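Local coordinates for protein (R)-specific enoyl-CoA hydratase (Pseudomonas aeruginosa, PDB 5CPG) that catalyses the reversible, (R)-specific hydration of trans-2-enoyl-CoA thioesters to (R)-3-hydroxyacyl-CoA, at residues 19-24 with 64-69; 27-32 with 41-46; 39-42 with 47-50. All coordinates share one frame; numbering follows the deposited sequence.

Contact 1 (19-24 with 64-69); sequences YTSSIA and GALISA
The central helix of the hotdog fold meets an outer strand of its sheet where Leu-66 and Ala-69 of helix 62-73 face Tyr-19 and Ser-21 of strand 16-22. The two short segments run roughly antiparallel, at 143°, with their axes 9.1 Å apart at closest approach. With its CG anti to the backbone N (chi1 -179°), Tyr-19 reaches from the strand along the flank of the helix. Its ring is laid so that Ala-69 C sits over one face, while Leu-66 O approaches CD2 obliquely at 3.6 Å. At the far end the methyl CB of Ala-69 lies 3.6 Å from Tyr-19 OH, and that hydroxyl is hydrogen-bonded to the O of Ser-35 of the second subunit. In the hotdog arrangement the sheet curls round this helix, and here the strand alternates: Tyr-19 and Ser-21 turn inward, Thr-20 and Ser-22 outward. The isobutyl group of Leu-66 packs against Ser-21, CD2 coming within 3.9 Å of Ser-21 CB, and touches Tyr-19 with the same methyl, 4.2 Å from CE2. Leu-66 also packs on Val-101 of the adjacent strand 98-109. One turn of the helix is braced by Ser-68, whose OG donates to Ala-65 O at 2.8 Å; Ala-69 N bonds to that same oxygen from the same face of its carbonyl plane.

Contact 2 (27-32 with 41-46); sequences DLQLFA and VHLDAA
Leu-43 carries the apolar packing between helix 25-35 and the loop that runs from Val-41 into helix 45-49, lying against Ala-32 and Gln-29. With its CG beside the backbone N and anti to the carbonyl carbon (chi1 -70°), it spreads both methyls over the helix: CD1 touches Ala-32 CB at 3.8 Å, and CD2 lies 3.9 Å from Gln-29 CA, in the step between these two residues one turn apart. The aliphatic part of Gln-29 passes slantwise over the same methyl, CG to CD2 4.0 Å. Leu-28 lies instead against the carbonyl oxygen of the preceding residue, setting CB at 3.4 Å and CD2 at 3.5 Å from His-42 O.

The polar link is indirect. From the extended side chain of Gln-29, NE2 donates a hydrogen bond to a water 3.0 Å away, and the water donates one to Leu-43 O at 2.9 Å. Arg-56 NH1 also bonds to Leu-43 O, which therefore has two donors.

The His-42 ring points elsewhere: ND1 is hydrogen-bonded to Ile-57 O and the ring stacks with that of His-59. The run from Phe-31 to Ala-48 matches the hydratase 2 motif of this family, so the contact folds that motif back on its own helix.

No direct hydrogen bond joins the segments. His-42 O, buried against Leu-28 carbon atoms with no partner in the model, probably carries some desolvation cost, whereas the next carbonyl oxygen, Leu-43 O, is satisfied by the water and Arg-56.

Contact 3 (39-42 with 47-50); sequences NPVH and YAAT
Pro-40 lies over one face of the Tyr-47 ring. Its CG is the atom that sits above the centre, 3.7 Å from the ring centroid and only 10° off the ring normal, a clear CH-pi contact; CB is shifted toward the root of the ring, 3.7 Å from CD2. The two side chains are slanted relative to each other. In Tyr-47 a chi1 of 179° swings the ring away from the backbone N and carries it off helix 45-49 toward the proline. Beyond Pro-40 the backbone also meets the ring, Val-41 N lying 3.7 Å from CD2 but neither squarely over the face nor at the edge.

Val-41 meets three neighbours. CB faces Tyr-47 CE2 at 4.2 Å, and CG2 reaches toward Ala-48 CB at 4.4 Å, a looser touch. CG1, placed between the backbone N and the carbonyl carbon, settles 3.7 Å above the plane of the His-42 ring, over its centre.

Local bonds fix both partners. His-42 N bonds to Asn-39 O at 3.1 Å, closing a turn round Pro-40 and Val-41. On the helix side Tyr-47 O takes two donors from Thr-50: its N, and OG1 at 2.8 Å, which approaches a lone pair in the carbonyl plane.

The N-P-V-H sequence of 39-42 belongs to the hydratase 2 motif of these enzymes, and Ala-48 is its last residue. Helix 45-49 packs against the loop, farther from the centre of the chain, while Val-144 and Ala-72 of the second subunit meet the loop as well: Val-144, on strand 143-144, packs on Pro-40, and the O of Ala-72, on helix 62-73, is bonded to Asn-39 ND2.

Along the chain, contact 1 brackets the other two: strand 16-22 opens the run, helix 25-35, the 39-42 loop and helix 45-49 follow, and helix 62-73 closes it. Contacts 2 and 3 overlap at Val-41 and His-42, with centres 8 Å apart, whereas contact 1 lies 16 Å from contact 2 and 22 Å from contact 3, centre to centre. Contacts 1 and 2 touch through Ile-23 with Leu-28 and Ala-65 with Phe-31. Contact 1, joining sheet and central helix about 4 Å from the chain's centre, belongs to the hotdog core; contacts 2 and 3, centred 18 and 23 Å out, are consistent with the overhang specific to (R)-hydratases. All three meet the second subunit.

Contact 1 (19-24 with 64-69)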
# COMPACT_ATOMS: atom_id res chain seq x y z
N TYR A 19 -5.25 -14.24 -5.95
CA TYR A 19 -4.58 -13.23 -6.79
C TYR A 19 -3.13 -13.44 -6.48
O TYR A 19 -2.75 -13.41 -5.32
CB TYR A 19 -5.06 -11.82 -6.41
CG TYR A 19 -4.46 -10.69 -7.22
CD1 TYR A 19 -4.87 -10.45 -8.51
CD2 TYR A 19 -3.50 -9.84 -6.66
CE1 TYR A 19 -4.33 -9.41 -9.27
CE2 TYR A 19 -2.96 -8.78 -7.39
CZ TYR A 19 -3.37 -8.58 -8.68
OH TYR A 19 -2.81 -7.54 -9.37
N THR A 20 -2.30 -13.71 -7.49
CA THR A 20 -0.95 -14.13 -7.18
C THR A 20 0.06 -13.19 -7.82
O THR A 20 -0.22 -12.58 -8.85
CB THR A 20 -0.64 -15.54 -7.68
OG1 THR A 20 -0.89 -15.54 -9.10
CG2 THR A 20 -1.46 -16.59 -6.96
N SER A 21 1.24 -13.08 -7.22
CA SER A 21 2.25 -12.17 -7.74
C SER A 21 3.64 -12.66 -7.36
O SER A 21 3.88 -13.10 -6.25
CB SER A 21 2.03 -10.76 -7.22
OG SER A 21 2.98 -9.86 -7.77
N SER A 22 4.57 -12.58 -8.30
CA SER A 22 5.93 -12.94 -7.96
C SER A 22 6.63 -11.71 -7.39
O SER A 22 6.30 -10.61 -7.77
CB SER A 22 6.66 -13.44 -9.20
OG SER A 22 6.54 -12.46 -10.23
N ILE A 23 7.56 -11.91 -6.47
CA ILE A 23 8.33 -10.79 -5.92
C ILE A 23 9.69 -10.67 -6.61
O ILE A 23 10.68 -11.27 -6.22
CB ILE A 23 8.54 -10.95 -4.41
CG1 ILE A 23 7.20 -11.24 -3.74
CG2 ILE A 23 9.14 -9.67 -3.84
CD1 ILE A 23 6.17 -10.20 -3.99
N ALA A 24 9.72 -9.85 -7.64
CA ALA A 24 10.92 -9.72 -8.45
C ALA A 24 11.58 -8.39 -8.16
O ALA A 24 11.03 -7.54 -7.48
CB ALA A 24 10.54 -9.84 -9.95
N GLY A 64 -0.17 -4.75 0.96
CA GLY A 64 -1.39 -3.95 0.95
C GLY A 64 -1.73 -3.57 -0.47
O GLY A 64 -2.87 -3.57 -0.86
N ALA A 65 -0.72 -3.23 -1.26
CA ALA A 65 -0.95 -2.97 -2.66
C ALA A 65 -1.58 -4.16 -3.40
O ALA A 65 -2.54 -3.99 -4.16
CB ALA A 65 0.38 -2.56 -3.34
N LEU A 66 -1.04 -5.35 -3.19
CA LEU A 66 -1.56 -6.55 -3.87
C LEU A 66 -2.99 -6.85 -3.42
O LEU A 66 -3.83 -7.16 -4.24
CB LEU A 66 -0.64 -7.75 -3.58
CG LEU A 66 0.77 -7.54 -4.16
CD1 LEU A 66 1.65 -8.69 -3.72
CD2 LEU A 66 0.68 -7.48 -5.70
N ILE A 67 -3.26 -6.75 -2.11
CA ILE A 67 -4.60 -6.93 -1.59
C ILE A 67 -5.58 -5.97 -2.28
O ILE A 67 -6.66 -6.38 -2.69
CB ILE A 67 -4.64 -6.72 -0.07
CG1 ILE A 67 -4.03 -7.94 0.62
CG2 ILE A 67 -6.07 -6.50 0.42
CD1 ILE A 67 -3.69 -7.73 2.13
N SER A 68 -5.19 -4.70 -2.40
CA SER A 68 -6.13 -3.72 -2.96
C SER A 68 -6.43 -4.05 -4.40
O SER A 68 -7.56 -3.86 -4.86
CB SER A 68 -5.60 -2.29 -2.84
OG SER A 68 -4.47 -2.09 -3.66
N ALA A 69 -5.43 -4.54 -5.14
CA ALA A 69 -5.66 -4.87 -6.56
C ALA A 69 -6.55 -6.13 -6.67
O ALA A 69 -7.37 -6.23 -7.59
CB ALA A 69 -4.32 -5.06 -7.29

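Contact 2 (27-32 with 41-46)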
# COMPACT_ATOMS: atom_id res chain seq x y z
N ASP A 27 9.54 -5.33 -8.85
CA ASP A 27 8.48 -5.00 -7.87
C ASP A 27 9.03 -4.17 -6.73
O ASP A 27 8.41 -3.20 -6.29
CB ASP A 27 7.86 -6.27 -7.36
CG ASP A 27 7.26 -7.07 -8.49
OD1 ASP A 27 6.27 -6.60 -9.05
OD2 ASP A 27 7.79 -8.12 -8.87
N LEU A 28 10.23 -4.51 -6.29
CA LEU A 28 10.89 -3.76 -5.21
C LEU A 28 11.17 -2.37 -5.71
O LEU A 28 10.95 -1.40 -5.00
CB LEU A 28 12.19 -4.47 -4.76
CG LEU A 28 12.11 -5.51 -3.62
CD1 LEU A 28 10.85 -6.35 -3.74
CD2 LEU A 28 13.37 -6.37 -3.58
N GLN A 29 11.66 -2.26 -6.94
CA GLN A 29 12.01 -0.95 -7.47
C GLN A 29 10.75 -0.08 -7.72
O GLN A 29 10.74 1.08 -7.40
CB GLN A 29 12.80 -1.09 -8.76
CG GLN A 29 14.16 -1.68 -8.52
CD GLN A 29 14.81 -2.11 -9.81
OE1 GLN A 29 14.14 -2.53 -10.75
NE2 GLN A 29 16.13 -2.05 -9.84
N LEU A 30 9.69 -0.67 -8.28
CA LEU A 30 8.48 0.09 -8.52
C LEU A 30 7.88 0.56 -7.19
O LEU A 30 7.38 1.69 -7.09
CB LEU A 30 7.44 -0.75 -9.29
CG LEU A 30 7.90 -1.01 -10.72
CD1 LEU A 30 7.05 -2.14 -11.29
CD2 LEU A 30 7.76 0.27 -11.60
N PHE A 31 7.89 -0.30 -6.16
CA PHE A 31 7.22 0.13 -4.93
C PHE A 31 7.99 1.26 -4.27
O PHE A 31 7.39 2.19 -3.71
CB PHE A 31 7.02 -1.03 -3.97
CG PHE A 31 6.07 -0.70 -2.86
CD1 PHE A 31 4.71 -0.88 -3.01
CD2 PHE A 31 6.54 -0.15 -1.68
CE1 PHE A 31 3.82 -0.53 -1.97
CE2 PHE A 31 5.68 0.17 -0.67
CZ PHE A 31 4.31 -0.02 -0.82
N ALA A 32 9.33 1.18 -4.35
CA ALA A 32 10.19 2.25 -3.80
C ALA A 32 9.89 3.55 -4.52
O ALA A 32 9.79 4.62 -3.90
CB ALA A 32 11.67 1.91 -3.95
N VAL A 41 17.82 -1.75 1.99
CA VAL A 41 17.61 -3.19 2.07
C VAL A 41 16.60 -3.65 1.02
O VAL A 41 16.52 -4.85 0.71
CB VAL A 41 17.14 -3.62 3.47
CG1 VAL A 41 15.62 -3.28 3.65
CG2 VAL A 41 17.39 -5.09 3.69
N HIS A 42 15.80 -2.71 0.48
CA HIS A 42 14.88 -3.03 -0.60
C HIS A 42 15.45 -2.83 -2.00
O HIS A 42 14.88 -3.31 -2.99
CB HIS A 42 13.63 -2.15 -0.49
CG HIS A 42 13.01 -2.17 0.87
ND1 HIS A 42 12.53 -3.33 1.45
CD2 HIS A 42 12.79 -1.18 1.76
CE1 HIS A 42 12.03 -3.04 2.65
NE2 HIS A 42 12.18 -1.75 2.86
N LEU A 43 16.60 -2.15 -2.12
CA LEU A 43 17.07 -1.71 -3.41
C LEU A 43 18.49 -2.11 -3.78
O LEU A 43 18.76 -2.38 -4.93
CB LEU A 43 16.97 -0.18 -3.53
CG LEU A 43 15.51 0.34 -3.61
CD1 LEU A 43 15.45 1.86 -3.54
CD2 LEU A 43 14.82 -0.16 -4.89
N ASP A 44 19.38 -2.09 -2.80
CA ASP A 44 20.84 -2.20 -2.99
C ASP A 44 21.31 -3.59 -2.60
O ASP A 44 21.31 -3.93 -1.44
CB ASP A 44 21.54 -1.12 -2.12
CG ASP A 44 23.05 -1.04 -2.36
OD1 ASP A 44 23.69 -2.07 -2.63
OD2 ASP A 44 23.61 0.07 -2.25
N ALA A 45 21.66 -4.41 -3.60
CA ALA A 45 21.99 -5.80 -3.32
C ALA A 45 23.27 -5.91 -2.46
O ALA A 45 23.36 -6.73 -1.56
CB ALA A 45 22.17 -6.58 -4.64
N ALA A 46 24.22 -5.05 -2.76
CA ALA A 46 25.44 -5.04 -1.96
C ALA A 46 25.16 -4.69 -0.51
O ALA A 46 25.71 -5.31 0.42
CB ALA A 46 26.44 -4.08 -2.56
O HOH W 1 17.64 -1.28 -7.38

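Contact 3 (39-42 with 47-50)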
# COMPACT_ATOMS: atom_id res chain seq x y z
N ASN A 39 14.86 2.89 1.40
CA ASN A 39 15.73 2.16 2.32
C ASN A 39 16.50 1.11 1.54
O ASN A 39 15.93 0.41 0.72
CB ASN A 39 14.92 1.48 3.42
CG ASN A 39 14.76 2.36 4.62
OD1 ASN A 39 15.68 2.48 5.44
ND2 ASN A 39 13.59 3.00 4.75
N PRO A 40 17.81 1.04 1.77
CA PRO A 40 18.64 0.26 0.83
C PRO A 40 18.45 -1.25 0.93
O PRO A 40 18.82 -1.97 -0.01
CB PRO A 40 20.08 0.68 1.20
CG PRO A 40 19.96 1.19 2.64
CD PRO A 40 18.61 1.90 2.65
N VAL A 41 17.82 -1.75 1.99
CA VAL A 41 17.61 -3.19 2.07
C VAL A 41 16.60 -3.65 1.02
O VAL A 41 16.52 -4.85 0.71
CB VAL A 41 17.14 -3.62 3.47
CG1 VAL A 41 15.62 -3.28 3.65
CG2 VAL A 41 17.39 -5.09 3.69
N HIS A 42 15.80 -2.71 0.48
CA HIS A 42 14.88 -3.03 -0.60
C HIS A 42 15.45 -2.83 -2.00
O HIS A 42 14.88 -3.31 -2.99
CB HIS A 42 13.63 -2.15 -0.49
CG HIS A 42 13.01 -2.17 0.87
ND1 HIS A 42 12.53 -3.33 1.45
CD2 HIS A 42 12.79 -1.18 1.76
CE1 HIS A 42 12.03 -3.04 2.65
NE2 HIS A 42 12.18 -1.75 2.86
N TYR A 47 24.31 -3.69 -0.30
CA TYR A 47 23.89 -3.39 1.06
C TYR A 47 23.13 -4.55 1.70
O TYR A 47 23.37 -4.90 2.85
CB TYR A 47 23.01 -2.12 1.09
CG TYR A 47 22.55 -1.80 2.49
CD1 TYR A 47 23.37 -1.06 3.35
CD2 TYR A 47 21.33 -2.26 2.98
CE1 TYR A 47 22.95 -0.77 4.64
CE2 TYR A 47 20.94 -2.02 4.26
CZ TYR A 47 21.75 -1.26 5.09
OH TYR A 47 21.33 -1.00 6.36
N ALA A 48 22.19 -5.14 0.98
CA ALA A 48 21.34 -6.13 1.61
C ALA A 48 22.18 -7.32 2.00
O ALA A 48 21.88 -8.01 2.94
CB ALA A 48 20.18 -6.54 0.67
N ALA A 49 23.25 -7.55 1.25
CA ALA A 49 24.12 -8.71 1.50
C ALA A 49 24.77 -8.61 2.90
O ALA A 49 25.14 -9.63 3.49
CB ALA A 49 25.19 -8.81 0.43
N THR A 50 24.87 -7.38 3.42
CA THR A 50 25.51 -7.14 4.74
C THR A 50 24.55 -7.28 5.90
O THR A 50 24.97 -7.25 7.06
CB THR A 50 26.18 -5.74 4.82
OG1 THR A 50 25.19 -4.69 4.95
CG2 THR A 50 27.03 -5.50 3.60